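Local coordinates for protein mitochondrial edited mRNA stability factor 1 (Trypanosoma brucei, PDB 6NL1) that probably acts as a Nudix-type, RNA-binding enzyme that processes the 5' ends of mitochondrial mRNAs, and binds GDP, at residues P198-G204 and K238-T244; G204-R208 and E296-D300; L218-R222 and I329-W333; V271-L277 and P289-A295. All coordinates share one frame; numbering follows the deposited sequence.

Contact 1 (P198-G204 and K238-T244); sequences PVYVRLG and KLPGKWT. With SO4 (sulfate ion), chain B.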
# COMPACT_ATOMS: atom_id res chain seq x y z
N PRO A 198 5.07 -8.54 5.48
CA PRO A 198 3.98 -7.57 5.35
C PRO A 198 3.88 -7.13 3.90
O PRO A 198 4.91 -6.87 3.28
CB PRO A 198 4.44 -6.38 6.22
CG PRO A 198 5.50 -6.94 7.11
CD PRO A 198 6.16 -8.03 6.32
N VAL A 199 2.67 -7.08 3.37
CA VAL A 199 2.47 -6.74 1.97
C VAL A 199 1.19 -5.93 1.81
O VAL A 199 0.38 -5.85 2.72
CB VAL A 199 2.33 -8.02 1.11
CG1 VAL A 199 3.63 -8.83 1.11
CG2 VAL A 199 1.15 -8.86 1.62
N TYR A 200 1.04 -5.32 0.65
CA TYR A 200 -0.25 -4.81 0.22
C TYR A 200 -1.08 -6.00 -0.24
O TYR A 200 -0.54 -7.00 -0.72
CB TYR A 200 -0.08 -3.83 -0.94
CG TYR A 200 0.39 -2.44 -0.56
CD1 TYR A 200 0.75 -1.51 -1.53
CD2 TYR A 200 0.44 -2.04 0.77
CE1 TYR A 200 1.16 -0.23 -1.20
CE2 TYR A 200 0.84 -0.75 1.13
CZ TYR A 200 1.20 0.15 0.13
OH TYR A 200 1.62 1.42 0.46
N VAL A 201 -2.40 -5.90 -0.10
CA VAL A 201 -3.29 -6.93 -0.59
C VAL A 201 -4.36 -6.31 -1.46
O VAL A 201 -4.80 -5.18 -1.21
CB VAL A 201 -3.97 -7.74 0.55
CG1 VAL A 201 -2.92 -8.54 1.30
CG2 VAL A 201 -4.77 -6.80 1.51
N ARG A 202 -4.78 -7.04 -2.48
CA ARG A 202 -5.87 -6.61 -3.33
C ARG A 202 -6.82 -7.80 -3.46
O ARG A 202 -6.40 -8.90 -3.81
CB ARG A 202 -5.35 -6.16 -4.71
CG ARG A 202 -4.48 -4.91 -4.69
CD ARG A 202 -5.26 -3.67 -4.20
NE ARG A 202 -4.41 -2.48 -4.24
CZ ARG A 202 -3.69 -2.02 -3.21
NH1 ARG A 202 -3.70 -2.66 -2.05
NH2 ARG A 202 -2.96 -0.93 -3.36
N LEU A 203 -8.08 -7.59 -3.12
CA LEU A 203 -9.08 -8.63 -3.27
C LEU A 203 -9.92 -8.24 -4.47
O LEU A 203 -10.82 -7.41 -4.37
CB LEU A 203 -9.95 -8.78 -2.01
CG LEU A 203 -10.46 -10.20 -1.74
CD1 LEU A 203 -11.31 -10.29 -0.46
CD2 LEU A 203 -11.24 -10.74 -2.93
N GLY A 204 -9.61 -8.84 -5.61
CA GLY A 204 -10.34 -8.60 -6.84
C GLY A 204 -11.72 -9.23 -6.83
O GLY A 204 -11.90 -10.40 -7.18
N LYS A 238 -7.95 1.56 -8.26
CA LYS A 238 -7.51 0.33 -7.62
C LYS A 238 -8.63 -0.68 -7.45
O LYS A 238 -9.79 -0.32 -7.36
CB LYS A 238 -6.90 0.66 -6.24
CG LYS A 238 -7.91 1.29 -5.26
CD LYS A 238 -7.24 1.84 -3.98
CE LYS A 238 -6.50 0.78 -3.16
NZ LYS A 238 -7.37 -0.35 -2.72
N LEU A 239 -8.25 -1.96 -7.43
CA LEU A 239 -9.07 -3.01 -6.83
C LEU A 239 -9.16 -2.72 -5.32
O LEU A 239 -8.33 -2.01 -4.76
CB LEU A 239 -8.43 -4.39 -7.08
CG LEU A 239 -8.13 -4.78 -8.53
CD1 LEU A 239 -7.49 -6.18 -8.65
CD2 LEU A 239 -9.40 -4.71 -9.37
N PRO A 240 -10.20 -3.26 -4.66
CA PRO A 240 -10.31 -3.09 -3.20
C PRO A 240 -9.14 -3.76 -2.50
O PRO A 240 -8.58 -4.71 -3.02
CB PRO A 240 -11.60 -3.85 -2.86
CG PRO A 240 -12.38 -3.91 -4.15
CD PRO A 240 -11.35 -3.98 -5.24
N GLY A 241 -8.79 -3.27 -1.31
CA GLY A 241 -7.77 -3.93 -0.52
C GLY A 241 -6.73 -2.95 -0.05
O GLY A 241 -6.43 -1.98 -0.73
N LYS A 242 -6.17 -3.20 1.13
CA LYS A 242 -5.17 -2.31 1.69
C LYS A 242 -3.86 -3.03 2.00
O LYS A 242 -3.09 -3.31 1.08
CB LYS A 242 -5.71 -1.61 2.93
CG LYS A 242 -6.87 -0.65 2.67
CD LYS A 242 -7.25 0.04 3.99
CE LYS A 242 -8.50 0.84 3.88
NZ LYS A 242 -8.85 1.45 5.18
N TRP A 243 -3.62 -3.31 3.28
CA TRP A 243 -2.38 -3.99 3.69
C TRP A 243 -2.58 -4.94 4.88
O TRP A 243 -3.57 -4.84 5.62
CB TRP A 243 -1.29 -2.96 4.01
CG TRP A 243 -1.57 -2.14 5.24
CD1 TRP A 243 -1.27 -2.46 6.54
CD2 TRP A 243 -2.23 -0.86 5.29
NE1 TRP A 243 -1.69 -1.45 7.39
CE2 TRP A 243 -2.29 -0.46 6.65
CE3 TRP A 243 -2.77 -0.01 4.32
CZ2 TRP A 243 -2.86 0.74 7.05
CZ3 TRP A 243 -3.33 1.19 4.72
CH2 TRP A 243 -3.38 1.55 6.08
N THR A 244 -1.63 -5.85 5.07
CA THR A 244 -1.62 -6.73 6.23
C THR A 244 -1.13 -5.99 7.47
O THR A 244 -0.06 -5.39 7.47
CB THR A 244 -0.66 -7.92 6.01
OG1 THR A 244 0.65 -7.41 5.71
CG2 THR A 244 -1.12 -8.82 4.86
S SO4 B . -4.19 -2.59 -8.10
O1 SO4 B . -5.34 -2.36 -7.24
O2 SO4 B . -3.01 -2.09 -7.40
O3 SO4 B . -4.02 -4.01 -8.42
O4 SO4 B . -4.37 -1.88 -9.36
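A bend at chi2 (-63°) carries the outer part of R202 against the 238-244 loop, where K238, folded at both chi3 and chi4, has curled back to meet it. The two chains cross at about a right angle: K238 CE lies over one face of the guanidinium, 3.9 Å from R202 NH2. K238 NZ donates within its own loop to G241 O (2.7 Å) and L239 O, both in the carbonyl plane, and reaches E261 in a salt bridge, so the loop is wrapped round its ammonium. R202 NH1 bonds to V201 O of its own strand at 2.9 Å, from above the carbonyl plane, and only weakly to K242 O. Its NE makes weak bonds to a sulfate, whose O1 also takes the L239 N-H (2.9 Å). The backbones run side by side through V201 N to K242 O (2.9 Å) and L203 N to P240 O (2.9 Å). Farther along, T244 turns OG1 between its own N and carbonyl carbon (chi1 56°) and accepts from V199 N at 3.1 Å, while T244 N returns a nearly straight bond to V199 O. Helix 250-262 covers V201, P240 and T244. The 238-244 loop leads into this helix, whose E260 and E261 fall in a sequence resembling the Nudix box; R202 is a GDP-binding residue in another structure of this protein, so the sulfate, probably from the crystallisation liquor, may mark an anion position in the nucleotide pocket of this Nudix fold.

Contact 2 (G204-R208 and E296-D300); sequences GIFRR and EVPSD. With SO4 (sulfate ion), chain D.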
# COMPACT_ATOMS: atom_id res chain seq x y z
N GLY A 204 -9.61 -8.84 -5.61
CA GLY A 204 -10.34 -8.60 -6.84
C GLY A 204 -11.72 -9.23 -6.83
O GLY A 204 -11.90 -10.40 -7.18
N ILE A 205 -12.70 -8.44 -6.40
CA ILE A 205 -14.10 -8.82 -6.50
C ILE A 205 -14.53 -8.69 -7.95
O ILE A 205 -14.26 -7.66 -8.58
CB ILE A 205 -14.95 -7.91 -5.60
CG1 ILE A 205 -14.69 -8.23 -4.14
CG2 ILE A 205 -16.41 -8.09 -5.90
CD1 ILE A 205 -15.26 -9.58 -3.71
N PHE A 206 -15.18 -9.72 -8.48
CA PHE A 206 -15.63 -9.67 -9.87
C PHE A 206 -17.04 -10.24 -10.02
O PHE A 206 -17.50 -11.04 -9.21
CB PHE A 206 -14.64 -10.39 -10.82
CG PHE A 206 -14.66 -11.91 -10.70
CD1 PHE A 206 -13.80 -12.56 -9.82
CD2 PHE A 206 -15.52 -12.68 -11.47
CE1 PHE A 206 -13.81 -13.96 -9.70
CE2 PHE A 206 -15.54 -14.07 -11.37
CZ PHE A 206 -14.68 -14.71 -10.48
N ARG A 207 -17.73 -9.81 -11.07
CA ARG A 207 -19.02 -10.40 -11.39
C ARG A 207 -18.98 -10.87 -12.85
O ARG A 207 -18.22 -10.34 -13.66
CB ARG A 207 -20.16 -9.40 -11.17
CG ARG A 207 -20.15 -8.21 -12.14
CD ARG A 207 -21.36 -7.31 -11.94
NE ARG A 207 -21.35 -6.17 -12.85
CZ ARG A 207 -22.28 -5.22 -12.88
NH1 ARG A 207 -23.30 -5.27 -12.04
NH2 ARG A 207 -22.19 -4.23 -13.75
N ARG A 208 -19.79 -11.86 -13.16
CA ARG A 208 -19.89 -12.36 -14.53
C ARG A 208 -21.13 -11.79 -15.21
O ARG A 208 -22.21 -11.77 -14.63
CB ARG A 208 -19.95 -13.88 -14.54
CG ARG A 208 -18.77 -14.56 -13.86
CD ARG A 208 -18.79 -16.07 -14.09
NE ARG A 208 -17.72 -16.74 -13.34
CZ ARG A 208 -16.47 -16.88 -13.78
NH1 ARG A 208 -16.11 -16.40 -14.97
NH2 ARG A 208 -15.58 -17.50 -13.02
N GLU A 296 -15.76 -14.16 -6.70
CA GLU A 296 -16.95 -13.82 -7.46
C GLU A 296 -18.06 -13.41 -6.50
O GLU A 296 -18.25 -14.04 -5.46
CB GLU A 296 -17.41 -14.98 -8.34
CG GLU A 296 -18.67 -14.65 -9.12
CD GLU A 296 -19.07 -15.70 -10.14
OE1 GLU A 296 -18.34 -16.71 -10.31
OE2 GLU A 296 -20.12 -15.51 -10.77
N VAL A 297 -18.78 -12.36 -6.86
CA VAL A 297 -20.02 -11.99 -6.18
C VAL A 297 -21.18 -11.98 -7.18
O VAL A 297 -20.97 -11.90 -8.39
CB VAL A 297 -19.91 -10.62 -5.48
CG1 VAL A 297 -18.83 -10.66 -4.42
CG2 VAL A 297 -19.62 -9.52 -6.51
N PRO A 298 -22.42 -12.09 -6.68
CA PRO A 298 -23.53 -12.01 -7.64
C PRO A 298 -23.57 -10.62 -8.29
O PRO A 298 -23.17 -9.63 -7.67
CB PRO A 298 -24.78 -12.28 -6.78
CG PRO A 298 -24.35 -12.18 -5.36
CD PRO A 298 -22.87 -12.43 -5.32
N SER A 299 -24.02 -10.56 -9.53
CA SER A 299 -23.92 -9.32 -10.31
C SER A 299 -24.75 -8.18 -9.73
O SER A 299 -24.44 -7.01 -9.95
CB SER A 299 -24.29 -9.56 -11.77
OG SER A 299 -25.65 -9.95 -11.88
N ASP A 300 -25.79 -8.51 -8.97
CA ASP A 300 -26.67 -7.50 -8.39
C ASP A 300 -26.36 -7.23 -6.92
O ASP A 300 -27.20 -6.68 -6.20
CB ASP A 300 -28.14 -7.89 -8.57
CG ASP A 300 -28.53 -9.11 -7.73
OD1 ASP A 300 -29.74 -9.36 -7.58
OD2 ASP A 300 -27.63 -9.81 -7.22
S SO4 D . -25.28 -2.13 -12.82
O1 SO4 D . -26.55 -1.40 -12.93
O2 SO4 D . -24.33 -1.34 -12.03
O3 SO4 D . -25.54 -3.41 -12.16
O4 SO4 D . -24.76 -2.36 -14.16
O HOH W 1 -21.19 -13.10 -10.98
O HOH W 2 -15.94 -18.25 -9.87
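F206 and E296 form a parallel bridge at the end of strand 200-207, in the mixed sheet of the Nudix fold, and their side chains lie on the same face of it. E296 passes obliquely over the F206 ring, its CB above the face and 3.5 Å from CZ, a CH-pi contact. With CG anti to the backbone N (chi1 179°) and the rest of the chain extended, E296 carries its carboxylate beyond the ring to R208. There the two side chains cross at about a right angle, guanidinium and carboxylate planes 75° apart, so the salt bridge from R208 NE to E296 OE1 (3.1 Å) is a single bond that meets the oxygen from above the carboxylate plane. F206 CE2 in turn lies against one face of that guanidinium. On the buried side, I205 and V297 cross at about a right angle, CG2 to CG2 at 3.6 Å, with W345 touching both. V297 N bonds to F206 O at 3.0 Å; with the bond of F206 N to A295 O it sets the parallel register. R207, stretched out from CG to NE, runs past S299, its CD 3.7 Å from S299 CB. R207 NH1 donates in the guanidinium plane to S299 O (2.9 Å) and also to a sulfate, while NH2 shares itself between that sulfate and a salt bridge to E216; W345 adds a cation-pi contact. One water accepts from R208 N and donates to V297 O and to E296 OE2, the last at 2.6 Å.

Contact 3 (L218-R222 and I329-W333); sequences LMLRR and IDRAW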
# COMPACT_ATOMS: atom_id res chain seq x y z
N LEU A 218 -14.68 -4.80 -9.62
CA LEU A 218 -15.05 -3.66 -8.79
C LEU A 218 -13.82 -2.78 -8.55
O LEU A 218 -12.79 -3.26 -8.10
CB LEU A 218 -15.60 -4.14 -7.45
CG LEU A 218 -16.28 -3.08 -6.59
CD1 LEU A 218 -17.53 -2.58 -7.30
CD2 LEU A 218 -16.63 -3.65 -5.22
N MET A 219 -13.94 -1.49 -8.84
CA MET A 219 -12.82 -0.58 -8.66
C MET A 219 -13.19 0.70 -7.90
O MET A 219 -14.34 1.13 -7.94
CB MET A 219 -12.22 -0.23 -10.02
CG MET A 219 -11.81 -1.47 -10.81
SD MET A 219 -10.59 -1.12 -12.06
CE MET A 219 -11.29 0.33 -12.81
N LEU A 220 -12.21 1.29 -7.22
CA LEU A 220 -12.37 2.55 -6.52
C LEU A 220 -11.27 3.49 -6.95
O LEU A 220 -10.28 3.07 -7.55
CB LEU A 220 -12.23 2.37 -5.00
CG LEU A 220 -13.16 1.44 -4.22
CD1 LEU A 220 -12.50 0.08 -4.04
CD2 LEU A 220 -13.50 2.06 -2.86
N ARG A 221 -11.42 4.77 -6.63
CA ARG A 221 -10.35 5.74 -6.86
C ARG A 221 -10.00 6.43 -5.56
O ARG A 221 -10.78 7.20 -5.01
CB ARG A 221 -10.78 6.75 -7.93
CG ARG A 221 -11.02 6.10 -9.30
CD ARG A 221 -11.32 7.13 -10.37
NE ARG A 221 -10.14 7.90 -10.75
CZ ARG A 221 -10.20 9.02 -11.46
NH1 ARG A 221 -11.39 9.48 -11.86
NH2 ARG A 221 -9.10 9.68 -11.77
N ARG A 222 -8.81 6.13 -5.05
CA ARG A 222 -8.37 6.66 -3.77
C ARG A 222 -7.61 7.96 -3.97
O ARG A 222 -6.70 8.05 -4.80
CB ARG A 222 -7.47 5.64 -3.06
CG ARG A 222 -7.04 6.03 -1.64
CD ARG A 222 -5.93 5.10 -1.15
NE ARG A 222 -4.77 5.17 -2.04
CZ ARG A 222 -3.93 4.17 -2.28
NH1 ARG A 222 -4.11 2.98 -1.71
NH2 ARG A 222 -2.91 4.35 -3.11
N ILE A 329 -9.81 8.15 -18.23
CA ILE A 329 -10.29 7.48 -17.02
C ILE A 329 -11.34 8.32 -16.27
O ILE A 329 -12.34 7.77 -15.79
CB ILE A 329 -9.12 7.09 -16.08
CG1 ILE A 329 -8.31 5.96 -16.73
CG2 ILE A 329 -9.65 6.64 -14.71
CD1 ILE A 329 -6.91 5.81 -16.16
N ASP A 330 -11.14 9.63 -16.19
CA ASP A 330 -12.15 10.49 -15.56
C ASP A 330 -13.51 10.33 -16.26
O ASP A 330 -14.53 10.18 -15.61
CB ASP A 330 -11.75 11.97 -15.59
CG ASP A 330 -10.66 12.32 -14.58
OD1 ASP A 330 -10.46 11.59 -13.58
OD2 ASP A 330 -10.00 13.36 -14.79
N ARG A 331 -13.51 10.34 -17.60
CA ARG A 331 -14.75 10.24 -18.36
C ARG A 331 -15.42 8.88 -18.23
O ARG A 331 -16.65 8.78 -18.12
CB ARG A 331 -14.53 10.61 -19.84
CG ARG A 331 -13.84 11.96 -20.03
CD ARG A 331 -13.91 12.46 -21.47
NE ARG A 331 -13.27 11.56 -22.42
CZ ARG A 331 -11.98 11.61 -22.77
NH1 ARG A 331 -11.17 12.53 -22.25
NH2 ARG A 331 -11.50 10.74 -23.64
N ALA A 332 -14.62 7.82 -18.23
CA ALA A 332 -15.14 6.48 -18.01
C ALA A 332 -15.72 6.40 -16.59
O ALA A 332 -16.75 5.78 -16.36
CB ALA A 332 -14.05 5.44 -18.21
N TRP A 333 -15.03 7.02 -15.64
CA TRP A 333 -15.48 7.05 -14.25
C TRP A 333 -16.82 7.77 -14.12
O TRP A 333 -17.73 7.30 -13.43
CB TRP A 333 -14.42 7.72 -13.37
CG TRP A 333 -14.61 7.49 -11.90
CD1 TRP A 333 -15.03 8.40 -10.98
CD2 TRP A 333 -14.39 6.26 -11.19
NE1 TRP A 333 -15.08 7.81 -9.74
CE2 TRP A 333 -14.69 6.50 -9.84
CE3 TRP A 333 -13.96 4.98 -11.57
CZ2 TRP A 333 -14.59 5.52 -8.86
CZ3 TRP A 333 -13.85 4.00 -10.60
CH2 TRP A 333 -14.16 4.28 -9.26
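The W333 indole has R221 CD over the centre of one face, 3.3 Å from CD2, and M219 O at its edge, 3.4 Å from CH2. The R221 guanidinium has I329 CG2 over the centre of one face, with D330 OD1 and W333 CG at its edge. Strand 216-223 of the Nudix sheet is here covered by helix 328-336, the short segments 11.4 Å apart at their axes. R221 and W333 slide past each other in opposite directions: the aliphatic part of the arginine lies along the indole, and a bend at chi3 (72°) swings the guanidinium to the far end, its plane 78° from the ring. The cation-pi contact is therefore made by an edge-on guanidinium, CZ 4.9 Å from the centroid of the five-membered ring. I235 and L237 of the neighbouring strand also touch R221, so the charge is brought into a buried setting, where D330 probably balances it. The other oxygen of that aspartate, OD2, is held by S325. R221 grips D330 end-on, both terminal nitrogens meeting one atom: OD1 lies 2.9 Å from R221 NH1, by its anti lone pair, and 3.0 Å from NH2.

Contact 4 (V271-L277 and P289-A295); sequences VYPTGHL and PVRYFVA. With SO4 (sulfate ion), chain B.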
# COMPACT_ATOMS: atom_id res chain seq x y z
N VAL A 271 -12.69 -17.01 -1.54
CA VAL A 271 -11.58 -16.10 -1.81
C VAL A 271 -10.35 -16.90 -2.19
O VAL A 271 -9.86 -17.71 -1.40
CB VAL A 271 -11.28 -15.22 -0.57
CG1 VAL A 271 -10.16 -14.22 -0.86
CG2 VAL A 271 -12.53 -14.49 -0.13
N TYR A 272 -9.84 -16.66 -3.39
CA TYR A 272 -8.72 -17.44 -3.91
C TYR A 272 -7.49 -16.58 -4.17
O TYR A 272 -7.56 -15.63 -4.95
CB TYR A 272 -9.14 -18.14 -5.22
CG TYR A 272 -10.29 -19.11 -5.04
CD1 TYR A 272 -10.06 -20.44 -4.71
CD2 TYR A 272 -11.60 -18.69 -5.20
CE1 TYR A 272 -11.11 -21.33 -4.54
CE2 TYR A 272 -12.66 -19.57 -5.03
CZ TYR A 272 -12.41 -20.89 -4.70
OH TYR A 272 -13.46 -21.76 -4.53
N PRO A 273 -6.36 -16.92 -3.54
CA PRO A 273 -5.11 -16.20 -3.86
C PRO A 273 -4.72 -16.48 -5.30
O PRO A 273 -5.01 -17.56 -5.80
CB PRO A 273 -4.08 -16.81 -2.90
CG PRO A 273 -4.67 -18.14 -2.48
CD PRO A 273 -6.17 -17.94 -2.49
N THR A 274 -4.09 -15.52 -5.98
CA THR A 274 -3.71 -15.74 -7.38
C THR A 274 -2.28 -15.29 -7.66
O THR A 274 -1.90 -15.13 -8.81
CB THR A 274 -4.65 -15.02 -8.36
OG1 THR A 274 -4.83 -13.66 -7.94
CG2 THR A 274 -6.01 -15.70 -8.42
N GLY A 275 -1.49 -15.09 -6.62
CA GLY A 275 -0.10 -14.72 -6.82
C GLY A 275 0.25 -13.36 -6.26
O GLY A 275 -0.47 -12.80 -5.42
N HIS A 276 1.36 -12.81 -6.73
CA HIS A 276 1.82 -11.52 -6.27
C HIS A 276 2.52 -10.78 -7.39
O HIS A 276 2.99 -11.39 -8.35
CB HIS A 276 2.76 -11.67 -5.06
CG HIS A 276 4.08 -12.29 -5.41
ND1 HIS A 276 5.17 -11.54 -5.78
CD2 HIS A 276 4.47 -13.59 -5.44
CE1 HIS A 276 6.19 -12.35 -6.03
NE2 HIS A 276 5.79 -13.59 -5.83
N LEU A 277 2.56 -9.46 -7.27
CA LEU A 277 3.33 -8.62 -8.17
C LEU A 277 4.32 -7.84 -7.32
O LEU A 277 3.99 -7.42 -6.20
CB LEU A 277 2.43 -7.64 -8.93
CG LEU A 277 1.34 -8.17 -9.85
CD1 LEU A 277 0.55 -7.00 -10.46
CD2 LEU A 277 1.91 -9.06 -10.95
N PRO A 289 5.71 -5.85 -2.13
CA PRO A 289 4.91 -6.78 -2.93
C PRO A 289 3.41 -6.55 -2.70
O PRO A 289 2.95 -6.14 -1.63
CB PRO A 289 5.32 -8.15 -2.39
CG PRO A 289 6.72 -7.94 -1.80
CD PRO A 289 6.63 -6.55 -1.21
N VAL A 290 2.64 -6.82 -3.75
CA VAL A 290 1.20 -6.80 -3.68
C VAL A 290 0.69 -8.23 -3.89
O VAL A 290 1.00 -8.86 -4.90
CB VAL A 290 0.61 -5.88 -4.76
CG1 VAL A 290 -0.89 -5.88 -4.68
CG2 VAL A 290 1.16 -4.45 -4.62
N ARG A 291 -0.09 -8.74 -2.94
CA ARG A 291 -0.68 -10.07 -3.05
C ARG A 291 -2.13 -9.97 -3.52
O ARG A 291 -2.92 -9.19 -2.98
CB ARG A 291 -0.63 -10.81 -1.72
CG ARG A 291 0.76 -11.15 -1.28
CD ARG A 291 0.86 -12.62 -0.95
NE ARG A 291 2.11 -13.20 -1.40
CZ ARG A 291 2.49 -14.44 -1.14
NH1 ARG A 291 1.70 -15.24 -0.43
NH2 ARG A 291 3.65 -14.89 -1.59
N TYR A 292 -2.45 -10.77 -4.52
CA TYR A 292 -3.76 -10.71 -5.16
C TYR A 292 -4.63 -11.89 -4.79
O TYR A 292 -4.14 -13.00 -4.53
CB TYR A 292 -3.59 -10.62 -6.69
CG TYR A 292 -3.10 -9.26 -7.12
CD1 TYR A 292 -4.01 -8.24 -7.41
CD2 TYR A 292 -1.75 -8.98 -7.17
CE1 TYR A 292 -3.57 -6.98 -7.77
CE2 TYR A 292 -1.29 -7.71 -7.54
CZ TYR A 292 -2.21 -6.72 -7.84
OH TYR A 292 -1.78 -5.46 -8.21
N PHE A 293 -5.93 -11.63 -4.78
CA PHE A 293 -6.96 -12.64 -4.54
C PHE A 293 -8.09 -12.34 -5.51
O PHE A 293 -8.22 -11.20 -5.97
CB PHE A 293 -7.49 -12.53 -3.10
CG PHE A 293 -6.44 -12.75 -2.05
CD1 PHE A 293 -6.29 -14.00 -1.44
CD2 PHE A 293 -5.58 -11.71 -1.68
CE1 PHE A 293 -5.32 -14.21 -0.47
CE2 PHE A 293 -4.60 -11.91 -0.72
CZ PHE A 293 -4.47 -13.16 -0.11
N VAL A 294 -8.90 -13.34 -5.84
CA VAL A 294 -10.13 -13.10 -6.57
C VAL A 294 -11.31 -13.71 -5.84
O VAL A 294 -11.16 -14.71 -5.13
CB VAL A 294 -10.11 -13.66 -8.01
CG1 VAL A 294 -9.01 -13.00 -8.84
CG2 VAL A 294 -9.98 -15.19 -8.00
N ALA A 295 -12.48 -13.12 -6.02
CA ALA A 295 -13.71 -13.70 -5.51
C ALA A 295 -14.88 -13.23 -6.35
O ALA A 295 -14.99 -12.04 -6.68
CB ALA A 295 -13.93 -13.33 -4.04
S SO4 B . -4.19 -2.59 -8.10
O1 SO4 B . -5.34 -2.36 -7.24
O2 SO4 B . -3.01 -2.09 -7.40
O3 SO4 B . -4.02 -4.01 -8.42
O4 SO4 B . -4.37 -1.88 -9.36
O HOH W 3 -2.01 -13.94 -3.08
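P289 rests its CA against L277 O, and the same oxygen takes the N-H of V290 at 2.9 Å; L277 N donates back to V290 O. R291 crosses H276 obliquely, NE 4.0 Å from H276 CB, imidazole and guanidinium planes only 18° apart. Y292 faces two residues: its O accepts from T274 N (2.9 Å), its N donates almost straight to G275 O (3.0 Å). Between the pairs P273-F293 and H276-R291, T274 and G275 stand opposite the single Y292, a beta bulge, and a water bridges G275 O and Y292 O. The two segments are the arms of a long-looped antiparallel hairpin at the margin of the Nudix sheet, strand 200-207 lying along the other side of 290-296. The Y292 ring, its CG anti to the carbonyl carbon (chi1 -73°), sets CE2 3.5 Å from L277 CD1, and its OH donates to a sulfate at 2.7 Å; Y292 and nearby R202 both bind GDP in another structure of this protein. F293, on the other face of the sheet, sets CD1 3.5 Å from P273 CA and CB beside V271 CG1, with helix 250-262 over it. V294 pairs its backbone with Y272 in both directions, CG2 meeting T274 CG2 at about a right angle. A295 CB ends beside V271 CG2, 4.3 Å away.

How the contacts relate
From the N-terminal side, strand 200-207 starts contact 1 and, through shared G204, contact 2; strand 216-223 starts contact 3. Contact 1 closes first, when the chain returns at 238-244 after strand 235-238. Contact 4 opens and closes next, a hairpin in series with contact 1 and nested inside the loops of contacts 2 and 3. The chain then closes contact 2 at 296-300 and, last, contact 3 at helix 328-336. Contacts 1, 2 and 3 cross one another pairwise. All four reach one mixed sheet: segments 238-244 and 289-295 line the two sides of strand 200-207, contacts 1 and 4 meeting at a common sulfate; contact 2 lies at that strand's end, and contact 3 adds a helix.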